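Local coordinates for sensor protein, Kinase (Polaromonas sp. JS666, PDB 3GRC) that probably serves in two-component signalling as part of a sensor kinase, through a CheY-like receiver domain likely to accept a phosphoryl group, at residues I18-L21 / L22-L26; E92-L95 / E96-Q100; L117-S120 / L121-I125; R73-S76 / R77-D80. All coordinates share one frame; numbering follows the deposited sequence.

How the contacts relate
The four contacts illustrate how local side-chain chemistry varies with position in a receiver-type fold, where helices flank a parallel sheet. Contacts 1 and 3 lie on helices 16-28 and 114-128, each partly buried, and they pack together: Leu26 and Leu22 meet Leu121 and Leu117 in an apolar seam, while the outer faces carry arginines. Contacts 2 and 4 are surface contacts, one closing helix 90-97, the other forming the loop between helix 65-73 and strand 82-86; their nearest atoms are about 6 Å apart, without touching. Contact 2 relies on helix-end backbone bonds and a bridging water, contact 4 on a turn and an arginine that collects carbonyl oxygens.

Contact 1. Residues I18-L21 / L22-L26; sequences IARL and LNLML
Leu21 and Met25, a selenomethionine, meet one turn apart on helix 16-28, and this is where the contact is tightest: Leu21 CD1 lies 3.5 Å from Met25 CE, closer than usual for two methyl carbons. The selenium chain runs extended beyond CG, and its terminal methyl comes to rest against the leucine branch, which it crosses at a slant. On the buried side the fit is easier. Ile18 CG2 and Leu22 CD1 are 4.3 Å apart, and Leu22 also touches Ile11, Ile112 and Leu117 of helix 114-128.

The solvent side is built differently. Arg20 has CG anti to the backbone N (chi1 -180°) and a bend at chi2, which carry the chain forward along the helix until the guanidinium lies beside Leu24 and Asn23. Leu24 CD2 sits over one guanidinium face, offset toward its rim and 3.4 Å from Arg20 NH1, while Leu24 CD1 runs against Arg20 CG and CD. At the edge, Arg20 NH1 reaches Asn23 OD1 at 2.8 Å, a weak bond because the N-H...O angle is only 129°, although the two flat groups are nearly coplanar. The Asn23 amide has a firmer partner, Ser33, which takes ND2. The chemistry thus implies an amide with two tasks: ND2 ties the helix to strand 32-36, and OD1 offers a weak second bond, which probably holds the arginine only loosely.

Contact 2. Residues E92-L95 / E96-Q100; sequences EGEL and EFNSQ
Glu94 and Asn98 lie side by side at the C-terminal end of helix 90-97, Asn98 being the first residue beyond it; they point the same way, with Glu94 CG 3.9 Å from Asn98 CB. Both place CG anti to the backbone N. Glu94 then stays extended (chi2 177°), and its carboxylate ends beside the amide, Glu94 OE2 3.9 Å from Asn98 ND2, too far for a hydrogen bond, with the planes 77° apart. Asn98 leaves helical backbone angles, yet Asn98 N still lies 3.0 Å from Glu94 O, to which it donates, while its OD1 bonds weakly to Trp107.

Glu96 also has an extended chain, but its carboxylate is used through a water, which donates to Glu96 OE1 at 3.0 Å and to Glu92 O at 3.2 Å. That carbonyl therefore receives two donors, since Glu96 N bonds to it as well, from above the carbonyl plane.

Phe97 turns its ring back along the helix, CG anti to the carbonyl carbon (chi1 -54°), and brings CD2 to 3.4 Å from Gly93 O, the oxygen that accepts its backbone N-H. Glu96 CG lies over the rim of one ring face.

Helix 90-97 ends here on the surface, in the crossover from strand 82-86 to strand 106-108, and Asn98 with Trp107 links the departing chain to that edge strand.

Contact 3. Residues L117-S120 / L121-I125; sequences LILS and LHRAI
Leu119 and Arg123 supply the face contact of this stretch of helix 114-128. Leu119 CD1 stands over one face of the Arg123 guanidinium, offset toward the rim and 3.6 Å from Arg123 NE, while Leu119 CG and CD2 both approach NH1. The bend at chi2 (66°) brings the arginine back over the leucine.

An apolar contact follows on the inner side. The Leu117 and Leu121 side chains run side by side, CD1 to CD1 4.0 Å. On a more exposed flank a methyl meets an imidazole: Ile118 CG2, anti to its backbone nitrogen, lies 3.9 Å from His122 CE1, and the same imidazole also meets the ring of Phe31, their planes about 40° apart. This is the closing helix of the receiver fold, and it packs against one face of the sheet: Leu121 touches Val84, and Ala124 fits against Ala82.

Backbone bonds make up a further group, four of them across the join and all i to i+4. Ala124 N to Ser120 O is the shortest at 2.7 Å, and the same oxygen, Ser120 O, lies 3.2 Å from Ala124 CB. Among side-chain polar atoms, Ser120 OG, near Thr106 and Leu108, is hydrogen-bonded to Leu116 O one turn back, so the buried hydroxyl is satisfied within its own helix.

Contact 4. Residues R73-S76 / R77-D80; sequences RRDS and RTRD
Arg73 spreads its guanidinium under the backbone of the loop that follows it, with Arg79 O over one face and the edge turned to Thr78 O. The edge contact is a hydrogen bond, though a weak one: Arg73 NH1 lies 3.0 Å from Thr78 O, in the guanidinium plane, but with an N-H...O angle of only 128°. Arg79 O is 3.4 Å from Arg73 NH1 and sits over the face, where no N-H points at it. A bend at chi2 (-40°) curls the arginine back beneath the chain. The group is gripped more firmly from outside: Leu81 O accepts from NH1, Ala103 O from NH2 and Leu102 O from NE, so several carbonyls with partial negative charge surround the cation and probably stabilise it.

Above this, Thr78 N bonds to Asp75 O at 3.0 Å, the donor coming from above the carbonyl plane. Thr78 OG1 is hydrogen-bonded to Leu72 O near the end of helix 65-73, and packs 3.5 Å from Asp75 CB. Asp75 and Arg77 pair at the surface. Asp75 OD2 to Arg77 NE is a long salt bridge at 3.7 Å, with the oxygen well out of the guanidinium plane, so the attraction is one of charge alone. The placing of Asp75 OD1 is doubtful.

Ser76 and Arg77 have the backbone angles of a type I beta turn, and the bond from Thr78 N to Asp75 O closes it, in the loop that carries the chain from helix 65-73 to strand 82-86 of this alpha/beta receiver fold.

Contact 1. Residues I18-L21 / L22-L26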
ATOM      1  N   ILE A  18       2.654 -11.478  -7.380  1.00 15.17           N
ATOM      2  CA  ILE A  18       2.320 -10.907  -6.070  1.00 13.69           C
ATOM      3  C   ILE A  18       1.124  -9.937  -6.166  1.00 15.05           C
ATOM      4  O   ILE A  18       0.302  -9.876  -5.256  1.00 16.46           O
ATOM      5  CB  ILE A  18       3.547 -10.163  -5.430  1.00 12.65           C
ATOM      6  CG1 ILE A  18       4.768 -11.088  -5.375  1.00 13.19           C
ATOM      7  CG2 ILE A  18       3.207  -9.674  -4.025  1.00 15.04           C
ATOM      8  CD1 ILE A  18       4.543 -12.385  -4.590  1.00 17.58           C
ATOM      9  N   ALA A  19       1.029  -9.187  -7.263  1.00 12.92           N
ATOM     10  CA  ALA A  19      -0.077  -8.235  -7.445  1.00 13.67           C
ATOM     11  C   ALA A  19      -1.381  -9.028  -7.456  1.00 13.56           C
ATOM     12  O   ALA A  19      -2.348  -8.661  -6.800  1.00 14.22           O
ATOM     13  CB  ALA A  19       0.075  -7.461  -8.760  1.00 10.99           C
ATOM     14  N   ARG A  20      -1.386 -10.129  -8.197  1.00 11.97           N
ATOM     15  CA  ARG A  20      -2.558 -10.979  -8.277  1.00 12.34           C
ATOM     16  C   ARG A  20      -2.825 -11.662  -6.926  1.00 11.93           C
ATOM     17  O   ARG A  20      -3.973 -11.804  -6.529  1.00 14.80           O
ATOM     18  CB  ARG A  20      -2.390 -12.022  -9.400  1.00 13.00           C
ATOM     19  CG  ARG A  20      -3.573 -12.991  -9.596  1.00 15.32           C
ATOM     20  CD  ARG A  20      -4.917 -12.295  -9.876  1.00 17.86           C
ATOM     21  NE  ARG A  20      -5.916 -13.248 -10.360  1.00 18.10           N
ATOM     22  CZ  ARG A  20      -7.234 -13.132 -10.206  1.00 17.92           C
ATOM     23  NH1 ARG A  20      -7.763 -12.093  -9.569  1.00 14.36           N
ATOM     24  NH2 ARG A  20      -8.025 -14.082 -10.683  1.00 15.21           N
ATOM     25  N   LEU A  21      -1.775 -12.082  -6.222  1.00 13.16           N
ATOM     26  CA  LEU A  21      -1.962 -12.725  -4.916  1.00 13.47           C
ATOM     27  C   LEU A  21      -2.671 -11.722  -3.995  1.00 13.73           C
ATOM     28  O   LEU A  21      -3.657 -12.065  -3.327  1.00 14.46           O
ATOM     29  CB  LEU A  21      -0.615 -13.136  -4.281  1.00 11.20           C
ATOM     30  CG  LEU A  21      -0.602 -13.705  -2.835  1.00 14.27           C
ATOM     31  CD1 LEU A  21      -1.359 -15.032  -2.782  1.00 12.12           C
ATOM     32  CD2 LEU A  21       0.840 -13.909  -2.330  1.00 11.63           C
ATOM     33  N   LEU A  22      -2.177 -10.483  -3.973  1.00 13.49           N
ATOM     34  CA  LEU A  22      -2.790  -9.465  -3.121  1.00 13.52           C
ATOM     35  C   LEU A  22      -4.246  -9.258  -3.539  1.00 13.30           C
ATOM     36  O   LEU A  22      -5.137  -9.261  -2.696  1.00 13.70           O
ATOM     37  CB  LEU A  22      -2.009  -8.140  -3.181  1.00 10.96           C
ATOM     38  CG  LEU A  22      -0.657  -8.126  -2.432  1.00 12.94           C
ATOM     39  CD1 LEU A  22       0.125  -6.895  -2.807  1.00  9.46           C
ATOM     40  CD2 LEU A  22      -0.895  -8.165  -0.930  1.00 10.38           C
ATOM     41  N   ASN A  23      -4.481  -9.120  -4.839  1.00 12.28           N
ATOM     42  CA  ASN A  23      -5.837  -8.946  -5.345  1.00 14.76           C
ATOM     43  C   ASN A  23      -6.746 -10.072  -4.816  1.00 15.92           C
ATOM     44  O   ASN A  23      -7.828  -9.799  -4.304  1.00 18.29           O
ATOM     45  CB  ASN A  23      -5.841  -8.932  -6.884  1.00 15.55           C
ATOM     46  CG  ASN A  23      -7.236  -8.756  -7.470  1.00 18.52           C
ATOM     47  OD1 ASN A  23      -7.692  -9.585  -8.246  1.00 22.52           O
ATOM     48  ND2 ASN A  23      -7.911  -7.670  -7.109  1.00 17.77           N
ATOM     49  N   LEU A  24      -6.297 -11.324  -4.917  1.00 16.75           N
ATOM     50  CA  LEU A  24      -7.080 -12.470  -4.438  1.00 16.59           C
ATOM     51  C   LEU A  24      -7.220 -12.549  -2.909  1.00 18.74           C
ATOM     52  O   LEU A  24      -8.308 -12.853  -2.418  1.00 18.38           O
ATOM     53  CB  LEU A  24      -6.492 -13.775  -4.977  1.00 15.06           C
ATOM     54  CG  LEU A  24      -6.628 -13.863  -6.496  1.00 16.81           C
ATOM     55  CD1 LEU A  24      -5.746 -14.999  -7.039  1.00 13.29           C
ATOM     56  CD2 LEU A  24      -8.113 -14.062  -6.853  1.00 16.23           C
HETATM   57  N   MSE A  25      -6.139 -12.297  -2.158  1.00 17.28           N
HETATM   58  CA  MSE A  25      -6.205 -12.306  -0.674  1.00 20.46           C
HETATM   59  C   MSE A  25      -7.146 -11.199  -0.158  1.00 19.68           C
HETATM   60  O   MSE A  25      -7.912 -11.390   0.790  1.00 20.19           O
HETATM   61  CB  MSE A  25      -4.820 -12.047  -0.038  1.00 21.95           C
HETATM   62  CG  MSE A  25      -3.789 -13.124  -0.165  1.00 24.20           C
HETATM   63 SE   MSE A  25      -2.161 -12.598   0.806  1.00 30.49          SE
HETATM   64  CE  MSE A  25      -1.281 -14.345   0.634  1.00 25.87           C
ATOM     65  N   LEU A  26      -7.054 -10.028  -0.771  1.00 17.36           N
ATOM     66  CA  LEU A  26      -7.879  -8.914  -0.348  1.00 19.37           C
ATOM     67  C   LEU A  26      -9.355  -9.222  -0.544  1.00 21.65           C
ATOM     68  O   LEU A  26     -10.187  -8.888   0.307  1.00 21.53           O
ATOM     69  CB  LEU A  26      -7.494  -7.652  -1.111  1.00 18.51           C
ATOM     70  CG  LEU A  26      -6.141  -7.117  -0.659  1.00 21.93           C
ATOM     71  CD1 LEU A  26      -5.834  -5.744  -1.290  1.00 20.65           C
ATOM     72  CD2 LEU A  26      -6.188  -7.012   0.839  1.00 22.90           C
TER

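Contact 2. Residues E92-L95 / E96-Q100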
ATOM      1  N   GLU A  92      14.141  -3.583   6.884  1.00 39.61           N
ATOM      2  CA  GLU A  92      15.250  -2.644   6.728  1.00 39.67           C
ATOM      3  C   GLU A  92      14.779  -1.308   6.150  1.00 37.20           C
ATOM      4  O   GLU A  92      15.406  -0.279   6.375  1.00 33.88           O
ATOM      5  CB  GLU A  92      16.354  -3.232   5.843  1.00 44.36           C
ATOM      6  CG  GLU A  92      15.869  -3.988   4.615  1.00 50.75           C
ATOM      7  CD  GLU A  92      15.706  -5.492   4.863  1.00 53.99           C
ATOM      8  OE1 GLU A  92      14.781  -5.900   5.606  1.00 55.20           O
ATOM      9  OE2 GLU A  92      16.516  -6.267   4.306  1.00 55.54           O
ATOM     10  N   GLY A  93      13.675  -1.331   5.403  1.00 36.03           N
ATOM     11  CA  GLY A  93      13.150  -0.107   4.830  1.00 33.70           C
ATOM     12  C   GLY A  93      12.546   0.754   5.925  1.00 32.68           C
ATOM     13  O   GLY A  93      12.678   1.977   5.923  1.00 32.12           O
ATOM     14  N   GLU A  94      11.881   0.094   6.867  1.00 32.41           N
ATOM     15  CA  GLU A  94      11.240   0.745   8.008  1.00 34.24           C
ATOM     16  C   GLU A  94      12.289   1.349   8.939  1.00 35.33           C
ATOM     17  O   GLU A  94      12.168   2.495   9.380  1.00 33.36           O
ATOM     18  CB  GLU A  94      10.400  -0.278   8.781  1.00 33.57           C
ATOM     19  CG  GLU A  94       9.769   0.234  10.082  1.00 35.24           C
ATOM     20  CD  GLU A  94       8.896  -0.815  10.766  1.00 35.81           C
ATOM     21  OE1 GLU A  94       8.991  -2.005  10.406  1.00 37.48           O
ATOM     22  OE2 GLU A  94       8.120  -0.448  11.670  1.00 37.57           O
ATOM     23  N   LEU A  95      13.314   0.554   9.235  1.00 35.88           N
ATOM     24  CA  LEU A  95      14.402   0.967  10.105  1.00 38.08           C
ATOM     25  C   LEU A  95      15.112   2.197   9.552  1.00 40.17           C
ATOM     26  O   LEU A  95      15.563   3.063  10.301  1.00 41.00           O
ATOM     27  CB  LEU A  95      15.407  -0.181  10.246  1.00 38.32           C
ATOM     28  CG  LEU A  95      16.631   0.029  11.132  1.00 38.49           C
ATOM     29  CD1 LEU A  95      16.183   0.221  12.581  1.00 38.21           C
ATOM     30  CD2 LEU A  95      17.568  -1.167  10.994  1.00 39.53           C
ATOM     31  N   GLU A  96      15.184   2.284   8.230  1.00 42.35           N
ATOM     32  CA  GLU A  96      15.868   3.386   7.572  1.00 43.80           C
ATOM     33  C   GLU A  96      15.047   4.643   7.294  1.00 43.43           C
ATOM     34  O   GLU A  96      15.561   5.753   7.430  1.00 43.77           O
ATOM     35  CB  GLU A  96      16.457   2.881   6.258  1.00 46.22           C
ATOM     36  CG  GLU A  96      17.553   3.741   5.668  1.00 51.17           C
ATOM     37  CD  GLU A  96      18.182   3.090   4.445  1.00 54.34           C
ATOM     38  OE1 GLU A  96      18.379   1.853   4.473  1.00 55.69           O
ATOM     39  OE2 GLU A  96      18.485   3.810   3.467  1.00 54.57           O
ATOM     40  N   PHE A  97      13.775   4.475   6.926  1.00 42.66           N
ATOM     41  CA  PHE A  97      12.926   5.614   6.554  1.00 41.28           C
ATOM     42  C   PHE A  97      11.669   5.945   7.351  1.00 39.82           C
ATOM     43  O   PHE A  97      11.123   7.039   7.196  1.00 40.64           O
ATOM     44  CB  PHE A  97      12.503   5.463   5.095  1.00 42.58           C
ATOM     45  CG  PHE A  97      13.645   5.282   4.152  1.00 45.23           C
ATOM     46  CD1 PHE A  97      14.524   6.329   3.895  1.00 46.70           C
ATOM     47  CD2 PHE A  97      13.866   4.055   3.541  1.00 46.30           C
ATOM     48  CE1 PHE A  97      15.602   6.161   3.035  1.00 46.40           C
ATOM     49  CE2 PHE A  97      14.942   3.875   2.678  1.00 47.61           C
ATOM     50  CZ  PHE A  97      15.816   4.932   2.430  1.00 47.16           C
ATOM     51  N   ASN A  98      11.199   5.025   8.187  1.00 36.26           N
ATOM     52  CA  ASN A  98       9.973   5.265   8.939  1.00 34.55           C
ATOM     53  C   ASN A  98       9.978   6.559   9.750  1.00 34.41           C
ATOM     54  O   ASN A  98      10.975   6.916  10.366  1.00 34.11           O
ATOM     55  CB  ASN A  98       9.666   4.082   9.854  1.00 30.10           C
ATOM     56  CG  ASN A  98       8.198   3.989  10.196  1.00 28.87           C
ATOM     57  OD1 ASN A  98       7.353   4.443   9.429  1.00 26.51           O
ATOM     58  ND2 ASN A  98       7.882   3.389  11.335  1.00 26.28           N
ATOM     59  N   SER A  99       8.854   7.261   9.737  1.00 33.61           N
ATOM     60  CA  SER A  99       8.727   8.510  10.478  1.00 35.87           C
ATOM     61  C   SER A  99       7.266   8.907  10.479  1.00 36.81           C
ATOM     62  O   SER A  99       6.517   8.532   9.581  1.00 37.30           O
ATOM     63  CB  SER A  99       9.547   9.620   9.822  1.00 35.01           C
ATOM     64  OG  SER A  99       8.886  10.107   8.671  1.00 32.81           O
ATOM     65  N   GLN A 100       6.856   9.660  11.489  1.00 39.46           N
ATOM     66  CA  GLN A 100       5.469  10.093  11.583  1.00 42.31           C
ATOM     67  C   GLN A 100       4.957  10.779  10.319  1.00 40.45           C
ATOM     68  O   GLN A 100       3.847  10.516   9.875  1.00 40.35           O
ATOM     69  CB  GLN A 100       5.282  11.011  12.797  1.00 47.60           C
ATOM     70  CG  GLN A 100       5.445  10.282  14.122  1.00 54.99           C
ATOM     71  CD  GLN A 100       4.501   9.092  14.256  1.00 58.43           C
ATOM     72  OE1 GLN A 100       4.650   8.265  15.160  1.00 61.23           O
ATOM     73  NE2 GLN A 100       3.522   9.003  13.358  1.00 61.03           N
TER
HETATM   74  O   HOH W   1      18.552   0.062   6.896  1.00 46.46           O

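Contact 3. Residues L117-S120 / L121-I125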
ATOM      1  N   LEU A 117      -1.989  -9.158   7.139  1.00 20.31           N
ATOM      2  CA  LEU A 117      -2.303  -8.203   6.076  1.00 18.30           C
ATOM      3  C   LEU A 117      -3.695  -7.613   6.218  1.00 18.15           C
ATOM      4  O   LEU A 117      -3.868  -6.397   6.168  1.00 18.65           O
ATOM      5  CB  LEU A 117      -2.195  -8.847   4.691  1.00 16.16           C
ATOM      6  CG  LEU A 117      -2.709  -7.991   3.517  1.00 17.16           C
ATOM      7  CD1 LEU A 117      -1.866  -6.741   3.385  1.00 16.04           C
ATOM      8  CD2 LEU A 117      -2.664  -8.799   2.224  1.00 16.82           C
ATOM      9  N   ILE A 118      -4.687  -8.484   6.370  1.00 17.97           N
ATOM     10  CA  ILE A 118      -6.070  -8.045   6.481  1.00 19.42           C
ATOM     11  C   ILE A 118      -6.262  -7.247   7.773  1.00 18.73           C
ATOM     12  O   ILE A 118      -6.856  -6.174   7.760  1.00 21.62           O
ATOM     13  CB  ILE A 118      -7.024  -9.257   6.427  1.00 18.54           C
ATOM     14  CG1 ILE A 118      -6.685 -10.128   5.199  1.00 21.31           C
ATOM     15  CG2 ILE A 118      -8.477  -8.783   6.358  1.00 19.32           C
ATOM     16  CD1 ILE A 118      -6.766  -9.412   3.842  1.00 19.54           C
ATOM     17  N   LEU A 119      -5.713  -7.752   8.869  1.00 19.63           N
ATOM     18  CA  LEU A 119      -5.815  -7.075  10.158  1.00 21.75           C
ATOM     19  C   LEU A 119      -5.208  -5.675  10.063  1.00 22.28           C
ATOM     20  O   LEU A 119      -5.843  -4.689  10.448  1.00 23.27           O
ATOM     21  CB  LEU A 119      -5.097  -7.877  11.244  1.00 19.31           C
ATOM     22  CG  LEU A 119      -5.072  -7.230  12.632  1.00 22.19           C
ATOM     23  CD1 LEU A 119      -6.507  -7.001  13.126  1.00 21.21           C
ATOM     24  CD2 LEU A 119      -4.309  -8.122  13.599  1.00 22.65           C
ATOM     25  N   SER A 120      -3.986  -5.600   9.536  1.00 22.85           N
ATOM     26  CA  SER A 120      -3.283  -4.327   9.366  1.00 22.40           C
ATOM     27  C   SER A 120      -4.071  -3.327   8.514  1.00 23.21           C
ATOM     28  O   SER A 120      -4.158  -2.156   8.868  1.00 25.02           O
ATOM     29  CB  SER A 120      -1.899  -4.546   8.742  1.00 21.84           C
ATOM     30  OG  SER A 120      -1.030  -5.252   9.612  1.00 22.34           O
ATOM     31  N   LEU A 121      -4.648  -3.761   7.398  1.00 22.88           N
ATOM     32  CA  LEU A 121      -5.416  -2.816   6.583  1.00 23.49           C
ATOM     33  C   LEU A 121      -6.626  -2.284   7.360  1.00 25.04           C
ATOM     34  O   LEU A 121      -6.911  -1.092   7.316  1.00 24.94           O
ATOM     35  CB  LEU A 121      -5.857  -3.450   5.254  1.00 19.97           C
ATOM     36  CG  LEU A 121      -4.751  -3.591   4.200  1.00 19.62           C
ATOM     37  CD1 LEU A 121      -5.182  -4.583   3.140  1.00 22.16           C
ATOM     38  CD2 LEU A 121      -4.435  -2.245   3.568  1.00 19.59           C
ATOM     39  N   HIS A 122      -7.333  -3.161   8.070  1.00 27.18           N
ATOM     40  CA  HIS A 122      -8.487  -2.735   8.870  1.00 30.48           C
ATOM     41  C   HIS A 122      -8.035  -1.706   9.905  1.00 31.42           C
ATOM     42  O   HIS A 122      -8.652  -0.655  10.048  1.00 31.41           O
ATOM     43  CB  HIS A 122      -9.133  -3.933   9.580  1.00 32.35           C
ATOM     44  CG  HIS A 122     -10.058  -4.720   8.703  1.00 34.28           C
ATOM     45  ND1 HIS A 122     -10.292  -6.066   8.888  1.00 36.69           N
ATOM     46  CD2 HIS A 122     -10.793  -4.348   7.634  1.00 34.60           C
ATOM     47  CE1 HIS A 122     -11.134  -6.491   7.959  1.00 37.46           C
ATOM     48  NE2 HIS A 122     -11.452  -5.473   7.186  1.00 35.95           N
ATOM     49  N   ARG A 123      -6.954  -2.026  10.615  1.00 32.86           N
ATOM     50  CA  ARG A 123      -6.373  -1.143  11.620  1.00 36.37           C
ATOM     51  C   ARG A 123      -6.002   0.191  10.979  1.00 36.49           C
ATOM     52  O   ARG A 123      -6.429   1.250  11.440  1.00 37.01           O
ATOM     53  CB  ARG A 123      -5.092  -1.760  12.207  1.00 40.14           C
ATOM     54  CG  ARG A 123      -5.187  -2.270  13.638  1.00 43.87           C
ATOM     55  CD  ARG A 123      -6.122  -3.456  13.736  1.00 49.65           C
ATOM     56  NE  ARG A 123      -6.209  -4.010  15.089  1.00 53.37           N
ATOM     57  CZ  ARG A 123      -5.187  -4.540  15.761  1.00 55.33           C
ATOM     58  NH1 ARG A 123      -3.974  -4.592  15.220  1.00 54.11           N
ATOM     59  NH2 ARG A 123      -5.388  -5.035  16.977  1.00 56.15           N
ATOM     60  N   ALA A 124      -5.206   0.128   9.913  1.00 35.06           N
ATOM     61  CA  ALA A 124      -4.744   1.331   9.220  1.00 36.04           C
ATOM     62  C   ALA A 124      -5.873   2.243   8.755  1.00 37.02           C
ATOM     63  O   ALA A 124      -5.810   3.463   8.926  1.00 36.54           O
ATOM     64  CB  ALA A 124      -3.870   0.946   8.041  1.00 34.24           C
ATOM     65  N   ILE A 125      -6.900   1.651   8.159  1.00 38.68           N
ATOM     66  CA  ILE A 125      -8.042   2.411   7.675  1.00 40.36           C
ATOM     67  C   ILE A 125      -8.781   3.104   8.822  1.00 42.65           C
ATOM     68  O   ILE A 125      -9.076   4.299   8.746  1.00 42.47           O
ATOM     69  CB  ILE A 125      -9.018   1.500   6.910  1.00 38.99           C
ATOM     70  CG1 ILE A 125      -8.324   0.948   5.653  1.00 38.14           C
ATOM     71  CG2 ILE A 125     -10.296   2.272   6.563  1.00 37.25           C
ATOM     72  CD1 ILE A 125      -9.172  -0.023   4.836  1.00 36.16           C
TER

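Contact 4. Residues R73-S76 / R77-D80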
ATOM      1  N   ARG A  73       2.066  11.936   0.646  1.00 34.60           N
ATOM      2  CA  ARG A  73       1.848  12.709   1.857  1.00 39.00           C
ATOM      3  C   ARG A  73       1.914  14.225   1.613  1.00 41.04           C
ATOM      4  O   ARG A  73       1.366  15.002   2.390  1.00 41.76           O
ATOM      5  CB  ARG A  73       2.859  12.302   2.944  1.00 38.11           C
ATOM      6  CG  ARG A  73       2.696  10.874   3.451  1.00 39.28           C
ATOM      7  CD  ARG A  73       1.232  10.508   3.586  1.00 35.97           C
ATOM      8  NE  ARG A  73       1.025   9.244   4.264  1.00 34.53           N
ATOM      9  CZ  ARG A  73      -0.044   8.477   4.085  1.00 32.64           C
ATOM     10  NH1 ARG A  73      -0.988   8.853   3.234  1.00 29.90           N
ATOM     11  NH2 ARG A  73      -0.179   7.348   4.764  1.00 28.23           N
ATOM     12  N   ARG A  74       2.569  14.644   0.533  1.00 43.83           N
ATOM     13  CA  ARG A  74       2.687  16.071   0.227  1.00 47.67           C
ATOM     14  C   ARG A  74       1.475  16.640  -0.509  1.00 48.54           C
ATOM     15  O   ARG A  74       1.428  17.830  -0.815  1.00 48.58           O
ATOM     16  CB  ARG A  74       3.973  16.332  -0.566  1.00 50.40           C
ATOM     17  CG  ARG A  74       5.226  16.052   0.260  1.00 55.17           C
ATOM     18  CD  ARG A  74       6.524  16.146  -0.529  1.00 59.27           C
ATOM     19  NE  ARG A  74       6.825  17.502  -0.989  1.00 63.72           N
ATOM     20  CZ  ARG A  74       6.629  17.930  -2.231  1.00 65.14           C
ATOM     21  NH1 ARG A  74       6.127  17.107  -3.147  1.00 66.32           N
ATOM     22  NH2 ARG A  74       6.942  19.176  -2.563  1.00 64.94           N
ATOM     23  N   ASP A  75       0.491  15.789  -0.783  1.00 49.41           N
ATOM     24  CA  ASP A  75      -0.730  16.208  -1.468  1.00 50.14           C
ATOM     25  C   ASP A  75      -1.898  16.073  -0.492  1.00 50.47           C
ATOM     26  O   ASP A  75      -2.154  14.995   0.035  1.00 49.49           O
ATOM     27  CB  ASP A  75      -0.983  15.326  -2.695  1.00 51.82           C
ATOM     28  CG  ASP A  75      -2.108  15.851  -3.572  1.00 53.16           C
ATOM     29  OD1 ASP A  75      -3.195  16.156  -3.034  1.00 53.24           O
ATOM     30  OD2 ASP A  75      -1.901  15.955  -4.801  1.00 52.12           O
ATOM     31  N   SER A  76      -2.611  17.169  -0.266  1.00 50.80           N
ATOM     32  CA  SER A  76      -3.727  17.181   0.673  1.00 51.46           C
ATOM     33  C   SER A  76      -4.783  16.098   0.484  1.00 51.26           C
ATOM     34  O   SER A  76      -5.311  15.576   1.464  1.00 51.47           O
ATOM     35  CB  SER A  76      -4.418  18.549   0.651  1.00 52.06           C
ATOM     36  OG  SER A  76      -5.083  18.771  -0.581  1.00 51.66           O
ATOM     37  N   ARG A  77      -5.095  15.755  -0.762  1.00 51.65           N
ATOM     38  CA  ARG A  77      -6.124  14.746  -1.012  1.00 52.77           C
ATOM     39  C   ARG A  77      -5.702  13.292  -0.766  1.00 51.14           C
ATOM     40  O   ARG A  77      -6.541  12.391  -0.774  1.00 49.61           O
ATOM     41  CB  ARG A  77      -6.681  14.907  -2.430  1.00 55.62           C
ATOM     42  CG  ARG A  77      -5.659  14.785  -3.536  1.00 59.28           C
ATOM     43  CD  ARG A  77      -6.212  15.344  -4.836  1.00 62.50           C
ATOM     44  NE  ARG A  77      -5.288  15.162  -5.954  1.00 65.95           N
ATOM     45  CZ  ARG A  77      -5.423  15.763  -7.133  1.00 67.62           C
ATOM     46  NH1 ARG A  77      -6.445  16.586  -7.340  1.00 68.13           N
ATOM     47  NH2 ARG A  77      -4.543  15.539  -8.101  1.00 67.95           N
ATOM     48  N   THR A  78      -4.412  13.067  -0.541  1.00 49.42           N
ATOM     49  CA  THR A  78      -3.917  11.721  -0.273  1.00 48.95           C
ATOM     50  C   THR A  78      -3.060  11.675   0.990  1.00 49.11           C
ATOM     51  O   THR A  78      -2.402  10.678   1.264  1.00 47.74           O
ATOM     52  CB  THR A  78      -3.090  11.173  -1.455  1.00 47.41           C
ATOM     53  OG1 THR A  78      -2.032  12.078  -1.762  1.00 47.25           O
ATOM     54  CG2 THR A  78      -3.964  11.001  -2.678  1.00 48.40           C
ATOM     55  N   ARG A  79      -3.091  12.756   1.765  1.00 49.01           N
ATOM     56  CA  ARG A  79      -2.315  12.851   2.997  1.00 49.78           C
ATOM     57  C   ARG A  79      -2.885  11.931   4.080  1.00 47.47           C
ATOM     58  O   ARG A  79      -2.161  11.477   4.966  1.00 47.09           O
ATOM     59  CB  ARG A  79      -2.309  14.306   3.485  1.00 53.66           C
ATOM     60  CG  ARG A  79      -1.413  14.582   4.682  1.00 59.49           C
ATOM     61  CD  ARG A  79      -1.457  16.057   5.097  1.00 64.13           C
ATOM     62  NE  ARG A  79      -2.758  16.480   5.633  1.00 68.50           N
ATOM     63  CZ  ARG A  79      -3.237  16.138   6.830  1.00 71.30           C
ATOM     64  NH1 ARG A  79      -2.532  15.356   7.643  1.00 72.98           N
ATOM     65  NH2 ARG A  79      -4.424  16.586   7.224  1.00 72.40           N
ATOM     66  N   ASP A  80      -4.182  11.645   3.999  1.00 45.15           N
ATOM     67  CA  ASP A  80      -4.825  10.790   4.989  1.00 42.71           C
ATOM     68  C   ASP A  80      -5.184   9.394   4.478  1.00 39.63           C
ATOM     69  O   ASP A  80      -5.978   8.679   5.089  1.00 40.25           O
ATOM     70  CB  ASP A  80      -6.067  11.490   5.540  1.00 45.06           C
ATOM     71  CG  ASP A  80      -5.727  12.787   6.257  1.00 47.95           C
ATOM     72  OD1 ASP A  80      -4.870  12.751   7.170  1.00 48.93           O
ATOM     73  OD2 ASP A  80      -6.308  13.840   5.908  1.00 47.82           O
TER